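PDB 3NO2: uncharacterized protein from Bacteroides caccae, which is of unknown function but folds as a six-bladed beta-propeller, a scaffold that in other proteins often carries binding or enzymatic sites. Local coordinates for residues Asp23-Val28 / Val255-Asn260; Gln5-Gly10 / Gly225-Asn230. All coordinates share one frame; numbering follows the deposited sequence. Where two conformers were deposited one is given.

Contact 1 (Asp23-Val28 / Val255-Asn260)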
loop_
_atom_site.group_PDB
_atom_site.type_symbol
_atom_site.label_atom_id
_atom_site.label_comp_id
_atom_site.label_asym_id
_atom_site.label_seq_id
_atom_site.Cartn_x
_atom_site.Cartn_y
_atom_site.Cartn_z
ATOM N N ASP A 23 -12.809 -13.789 9.636
ATOM C CA ASP A 23 -14.041 -14.548 9.738
ATOM C C ASP A 23 -15.060 -13.867 10.620
ATOM O O ASP A 23 -16.230 -13.760 10.237
ATOM C CB ASP A 23 -13.761 -15.934 10.317
ATOM C CG ASP A 23 -13.038 -16.859 9.336
ATOM O OD1 ASP A 23 -12.909 -16.540 8.129
ATOM O OD2 ASP A 23 -12.637 -17.946 9.787
ATOM N N THR A 24 -14.642 -13.395 11.785
ATOM C CA THR A 24 -15.532 -12.702 12.696
ATOM C C THR A 24 -15.717 -11.212 12.397
ATOM O O THR A 24 -16.670 -10.584 12.872
ATOM C CB THR A 24 -15.094 -12.865 14.141
ATOM O OG1 THR A 24 -13.864 -12.134 14.294
ATOM C CG2 THR A 24 -14.891 -14.345 14.551
ATOM N N LYS A 25 -14.793 -10.661 11.606
ATOM C CA LYS A 25 -14.747 -9.222 11.314
ATOM C C LYS A 25 -14.476 -8.388 12.570
ATOM O O LYS A 25 -14.814 -7.209 12.589
ATOM C CB LYS A 25 -15.945 -8.726 10.542
ATOM C CG LYS A 25 -16.268 -9.486 9.271
ATOM C CD LYS A 25 -17.395 -8.841 8.481
ATOM C CE LYS A 25 -17.877 -9.582 7.270
ATOM N NZ LYS A 25 -18.953 -8.826 6.590
ATOM N N GLU A 26 -13.859 -8.973 13.584
ATOM C CA GLU A 26 -13.560 -8.281 14.829
ATOM C C GLU A 26 -12.133 -7.753 14.823
ATOM O O GLU A 26 -11.217 -8.425 14.355
ATOM C CB GLU A 26 -13.743 -9.228 16.007
ATOM C CG GLU A 26 -15.214 -9.640 16.235
ATOM C CD GLU A 26 -16.034 -8.658 17.072
ATOM O OE1 GLU A 26 -15.492 -7.605 17.476
ATOM O OE2 GLU A 26 -17.226 -8.965 17.332
ATOM N N ILE A 27 -11.956 -6.552 15.340
ATOM C CA ILE A 27 -10.601 -6.037 15.665
ATOM C C ILE A 27 -10.117 -6.777 16.922
ATOM O O ILE A 27 -10.778 -6.699 17.994
ATOM C CB ILE A 27 -10.626 -4.525 15.883
ATOM C CG1 ILE A 27 -10.890 -3.829 14.555
ATOM C CG2 ILE A 27 -9.279 -4.032 16.492
ATOM C CD1 ILE A 27 -10.991 -2.285 14.632
ATOM N N VAL A 28 -9.024 -7.530 16.813
ATOM C CA VAL A 28 -8.508 -8.293 17.938
ATOM C C VAL A 28 -7.265 -7.663 18.573
ATOM O O VAL A 28 -6.811 -8.139 19.612
ATOM C CB VAL A 28 -8.259 -9.748 17.561
ATOM C CG1 VAL A 28 -9.601 -10.413 17.118
ATOM C CG2 VAL A 28 -7.168 -9.902 16.507
ATOM N N VAL A 255 -17.810 -9.245 -5.382
ATOM C CA VAL A 255 -17.477 -9.050 -3.979
ATOM C C VAL A 255 -17.995 -10.251 -3.187
ATOM O O VAL A 255 -19.221 -10.494 -3.142
ATOM C CB VAL A 255 -18.038 -7.748 -3.402
ATOM C CG1 VAL A 255 -17.789 -7.645 -1.904
ATOM C CG2 VAL A 255 -17.428 -6.514 -4.103
ATOM N N VAL A 256 -17.077 -11.014 -2.588
ATOM C CA VAL A 256 -17.375 -12.225 -1.843
ATOM C C VAL A 256 -17.296 -12.050 -0.339
ATOM O O VAL A 256 -17.775 -12.902 0.425
ATOM C CB VAL A 256 -16.522 -13.447 -2.306
ATOM C CG1 VAL A 256 -16.845 -13.774 -3.791
ATOM C CG2 VAL A 256 -15.049 -13.188 -2.072
ATOM N N TRP A 257 -16.661 -10.975 0.110
ATOM C CA TRP A 257 -16.464 -10.687 1.528
ATOM C C TRP A 257 -16.133 -9.194 1.663
ATOM O O TRP A 257 -15.530 -8.630 0.742
ATOM C CB TRP A 257 -15.362 -11.576 2.127
ATOM C CG TRP A 257 -14.989 -11.259 3.546
ATOM C CD1 TRP A 257 -15.505 -11.814 4.676
ATOM C CD2 TRP A 257 -14.007 -10.302 3.993
ATOM N NE1 TRP A 257 -14.942 -11.261 5.782
ATOM C CE2 TRP A 257 -13.989 -10.348 5.397
ATOM C CE3 TRP A 257 -13.131 -9.436 3.341
ATOM C CZ2 TRP A 257 -13.145 -9.568 6.149
ATOM C CZ3 TRP A 257 -12.282 -8.673 4.086
ATOM C CH2 TRP A 257 -12.294 -8.725 5.487
ATOM N N GLN A 258 -16.556 -8.555 2.750
ATOM C CA GLN A 258 -16.247 -7.161 2.933
ATOM C C GLN A 258 -16.293 -6.746 4.379
ATOM O O GLN A 258 -16.973 -7.382 5.190
ATOM C CB GLN A 258 -17.227 -6.278 2.129
ATOM C CG GLN A 258 -18.696 -6.357 2.611
ATOM C CD GLN A 258 -19.598 -5.660 1.651
ATOM O OE1 GLN A 258 -19.852 -4.438 1.762
ATOM N NE2 GLN A 258 -20.135 -6.426 0.671
ATOM N N LEU A 259 -15.591 -5.650 4.674
ATOM C CA LEU A 259 -15.776 -4.867 5.894
ATOM C C LEU A 259 -16.555 -3.623 5.532
ATOM O O LEU A 259 -16.175 -2.927 4.561
ATOM C CB LEU A 259 -14.419 -4.423 6.485
ATOM C CG LEU A 259 -13.482 -5.544 6.894
ATOM C CD1 LEU A 259 -12.197 -4.953 7.487
ATOM C CD2 LEU A 259 -14.138 -6.560 7.869
ATOM N N ASN A 260 -17.646 -3.362 6.232
ATOM C CA ASN A 260 -18.559 -2.289 5.879
ATOM C C ASN A 260 -19.189 -1.748 7.164
ATOM O O ASN A 260 -20.335 -2.080 7.522
ATOM C CB ASN A 260 -19.631 -2.802 4.896
ATOM C CG ASN A 260 -20.436 -1.686 4.264
ATOM O OD1 ASN A 260 -20.347 -0.518 4.660
ATOM N ND2 ASN A 260 -21.198 -2.026 3.233
HETATM O O HOH W 1 -16.570 -13.177 7.473
#
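Lys25 reaches across the outer part of a seam between two blades of the six-bladed beta-propeller, its extended side chain sliding past those of Trp257 and Leu259, in the opposite direction to each, to end on the backbone of Gln258. The turn leading into strand 26-32 meets strand 255-259, the outermost strand of the neighbouring four-stranded antiparallel sheet; Lys25 CA and Leu259 CA, the nearest pair, are 7.0 Å apart. Lys25 CG stands anti to its carbonyl carbon (chi1 -52°) and the chain is fully extended beyond it, which carries the ammonium group to the neighbouring blade. There Lys25 NZ donates to Gln258 O at 2.8 Å, with a C=O...N angle of 167°. The methylenes pack on the way: Lys25 CG lies 3.9 Å from Leu259 CD2, and Lys25 CE approaches Trp257 NE1 obliquely at 3.7 Å. Any cation-pi term is at most weak, since Lys25 NZ is 5.2 Å from the centroid of the five-membered ring of Trp257; Lys22 makes a further cation-pi contact with this indole. Thr24 OG1 accepts from Glu26 N, an ST turn that shapes the bend bearing Lys25, while Lys264 NZ bonds Lys25 O. At the indole edge, in the ring plane, a water takes a weak hydrogen bond from Trp257 NE1 at 3.0 Å and donates to Asp23 O at 2.8 Å.

Contact 2 (Gln5-Gly10 / Gly225-Asn230)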
loop_
_atom_site.group_PDB
_atom_site.type_symbol
_atom_site.label_atom_id
_atom_site.label_comp_id
_atom_site.label_asym_id
_atom_site.label_seq_id
_atom_site.Cartn_x
_atom_site.Cartn_y
_atom_site.Cartn_z
ATOM N N GLN A 5 -8.089 -16.629 9.142
ATOM C CA GLN A 5 -7.209 -15.640 8.573
ATOM C C GLN A 5 -7.290 -14.361 9.419
ATOM O O GLN A 5 -8.372 -13.949 9.847
ATOM C CB GLN A 5 -7.630 -15.384 7.122
ATOM C CG GLN A 5 -7.463 -16.628 6.182
ATOM C CD GLN A 5 -8.365 -16.570 4.937
ATOM O OE1 GLN A 5 -7.996 -15.990 3.906
ATOM N NE2 GLN A 5 -9.556 -17.160 5.034
ATOM N N HIS A 6 -6.142 -13.740 9.651
ATOM C CA HIS A 6 -6.071 -12.430 10.257
ATOM C C HIS A 6 -5.457 -11.447 9.261
ATOM O O HIS A 6 -4.641 -11.815 8.417
ATOM C CB HIS A 6 -5.247 -12.470 11.544
ATOM C CG HIS A 6 -5.959 -13.155 12.666
ATOM N ND1 HIS A 6 -6.166 -14.521 12.676
ATOM C CD2 HIS A 6 -6.612 -12.663 13.735
ATOM C CE1 HIS A 6 -6.868 -14.832 13.758
ATOM N NE2 HIS A 6 -7.152 -13.730 14.421
ATOM N N LEU A 7 -5.892 -10.195 9.386
ATOM C CA LEU A 7 -5.530 -9.123 8.453
ATOM C C LEU A 7 -5.039 -7.924 9.221
ATOM O O LEU A 7 -5.740 -7.376 10.059
ATOM C CB LEU A 7 -6.723 -8.723 7.598
ATOM C CG LEU A 7 -7.307 -9.840 6.761
ATOM C CD1 LEU A 7 -8.705 -9.417 6.213
ATOM C CD2 LEU A 7 -6.394 -10.298 5.641
ATOM N N LEU A 8 -3.815 -7.546 8.953
ATOM C CA LEU A 8 -3.200 -6.316 9.480
ATOM C C LEU A 8 -3.639 -5.167 8.557
ATOM O O LEU A 8 -3.490 -5.282 7.351
ATOM C CB LEU A 8 -1.681 -6.449 9.510
ATOM C CG LEU A 8 -0.846 -5.258 9.945
ATOM C CD1 LEU A 8 -1.087 -4.905 11.416
ATOM C CD2 LEU A 8 0.637 -5.502 9.643
ATOM N N VAL A 9 -4.154 -4.105 9.119
ATOM C CA VAL A 9 -4.696 -2.967 8.324
ATOM C C VAL A 9 -4.278 -1.636 8.944
ATOM O O VAL A 9 -4.024 -1.518 10.159
ATOM C CB VAL A 9 -6.240 -3.003 8.200
ATOM C CG1 VAL A 9 -6.665 -4.218 7.348
ATOM C CG2 VAL A 9 -6.968 -3.018 9.561
ATOM N N GLY A 10 -4.298 -0.609 8.104
ATOM C CA GLY A 10 -4.094 0.738 8.526
ATOM C C GLY A 10 -4.617 1.671 7.458
ATOM O O GLY A 10 -5.051 1.219 6.376
ATOM N N GLY A 225 -8.260 -14.186 -6.521
ATOM C CA GLY A 225 -8.992 -13.080 -5.983
ATOM C C GLY A 225 -8.085 -11.912 -5.620
ATOM O O GLY A 225 -6.887 -11.916 -5.856
ATOM N N LEU A 226 -8.689 -10.931 -4.990
ATOM C CA LEU A 226 -7.982 -9.682 -4.714
ATOM C C LEU A 226 -8.649 -8.934 -3.552
ATOM O O LEU A 226 -9.867 -8.752 -3.573
ATOM C CB LEU A 226 -8.079 -8.795 -5.987
ATOM C CG LEU A 226 -7.312 -7.491 -6.036
ATOM C CD1 LEU A 226 -5.796 -7.787 -6.042
ATOM C CD2 LEU A 226 -7.668 -6.657 -7.267
ATOM N N TYR A 227 -7.864 -8.474 -2.583
ATOM C CA TYR A 227 -8.329 -7.444 -1.654
ATOM C C TYR A 227 -8.141 -6.083 -2.262
ATOM O O TYR A 227 -7.080 -5.801 -2.854
ATOM C CB TYR A 227 -7.584 -7.484 -0.311
ATOM C CG TYR A 227 -7.809 -8.708 0.547
ATOM C CD1 TYR A 227 -9.061 -9.114 0.947
ATOM C CD2 TYR A 227 -6.734 -9.419 1.025
ATOM C CE1 TYR A 227 -9.228 -10.247 1.735
ATOM C CE2 TYR A 227 -6.902 -10.547 1.802
ATOM C CZ TYR A 227 -8.141 -10.948 2.162
ATOM O OH TYR A 227 -8.320 -12.079 2.977
ATOM N N ILE A 228 -9.140 -5.226 -2.083
ATOM C CA ILE A 228 -9.092 -3.825 -2.510
ATOM C C ILE A 228 -9.420 -2.974 -1.301
ATOM O O ILE A 228 -10.505 -3.073 -0.720
ATOM C CB ILE A 228 -10.080 -3.539 -3.646
ATOM C CG1 ILE A 228 -9.868 -4.478 -4.820
ATOM C CG2 ILE A 228 -10.000 -2.054 -4.038
ATOM C CD1 ILE A 228 -10.989 -4.396 -5.882
ATOM N N CYS A 229 -8.503 -2.086 -0.934
ATOM C CA CYS A 229 -8.692 -1.089 0.098
ATOM C C CYS A 229 -9.411 0.123 -0.541
ATOM O O CYS A 229 -8.876 0.768 -1.432
ATOM C CB CYS A 229 -7.390 -0.656 0.733
ATOM S SG CYS A 229 -6.486 -1.999 1.545
ATOM N N ASN A 230 -10.654 0.331 -0.112
ATOM C CA ASN A 230 -11.568 1.280 -0.742
ATOM C C ASN A 230 -11.703 2.534 0.098
ATOM O O ASN A 230 -12.651 2.707 0.853
ATOM C CB ASN A 230 -12.936 0.593 -0.894
ATOM C CG ASN A 230 -13.892 1.354 -1.773
ATOM O OD1 ASN A 230 -13.459 2.099 -2.652
ATOM N ND2 ASN A 230 -15.208 1.220 -1.534
HETATM O O HOH W 2 -6.133 -13.420 3.539
#
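Leu7 and Tyr227 meet in the buried seam between two propeller blades, their side chains coming from opposite directions. One methyl of the leucine does the touching: Leu7 CD2 lies 3.7 Å from Tyr227 OH and 3.9 Å from Tyr227 CE2, an oblique approach to the phenol end of the ring. The two strands are too far apart to pair, with Leu7 CA and Tyr227 CA separated by 10.6 Å, so the tyrosine side chain crosses about half of the interval and the leucine comes to meet it. Tyr227 CG is anti to its carbonyl carbon (chi1 -66°), which sends the ring out from strand 226-231 toward strand 6-10.

Gln5 brings a polar group to the hydroxyl end of the ring. Its amide plane is turned 42° from the phenol ring, and Gln5 OE1 stays 4.0 Å from Tyr227 OH, too long for a direct hydrogen bond. A water at the ring edge, in its plane, joins them: it donates to Gln5 OE1 at 3.2 Å and lies 2.6 Å from Tyr227 OH. The hydroxyl is also hydrogen-bonded to Lys22 NZ.

Further out, in backbone hydrogen bonds, Leu7 pairs with Ile20 of strand 16-21, and Gln5 with Lys22 just beyond that strand's end; the tyrosine side chain also touches Ile271 of strand 270-274 and Glu248 of strand 246-249. The contact is thus mixed in chemistry: dispersion packing at the leucine methyl adjoins a hydroxyl held by an ammonium group and a water. Donation from Lys22 NZ would probably draw charge from the phenol oxygen, making its own O-H a readier donor and favouring its ionisation slightly.

Contacts 1 and 2 join the same two blades, one sheet made of strands 26-32, 16-21, 6-10 and 270-274, the other of 214-220, 226-231, 246-249 and 255-259. Their centres are 9 Å apart, at about 19 Å and 10 Å from the centre of the chain, so contact 1 is the outer and contact 2 the inner. Trp257 CH2 packs on Leu7 CD1 at 3.7 Å, making the two continuous. Along the sequence the segments alternate: 5-10, 23-28, 225-230, 255-260. The first blade thus takes strands from both ends of the chain, and the seam where it meets the last complete blade helps close the propeller ring.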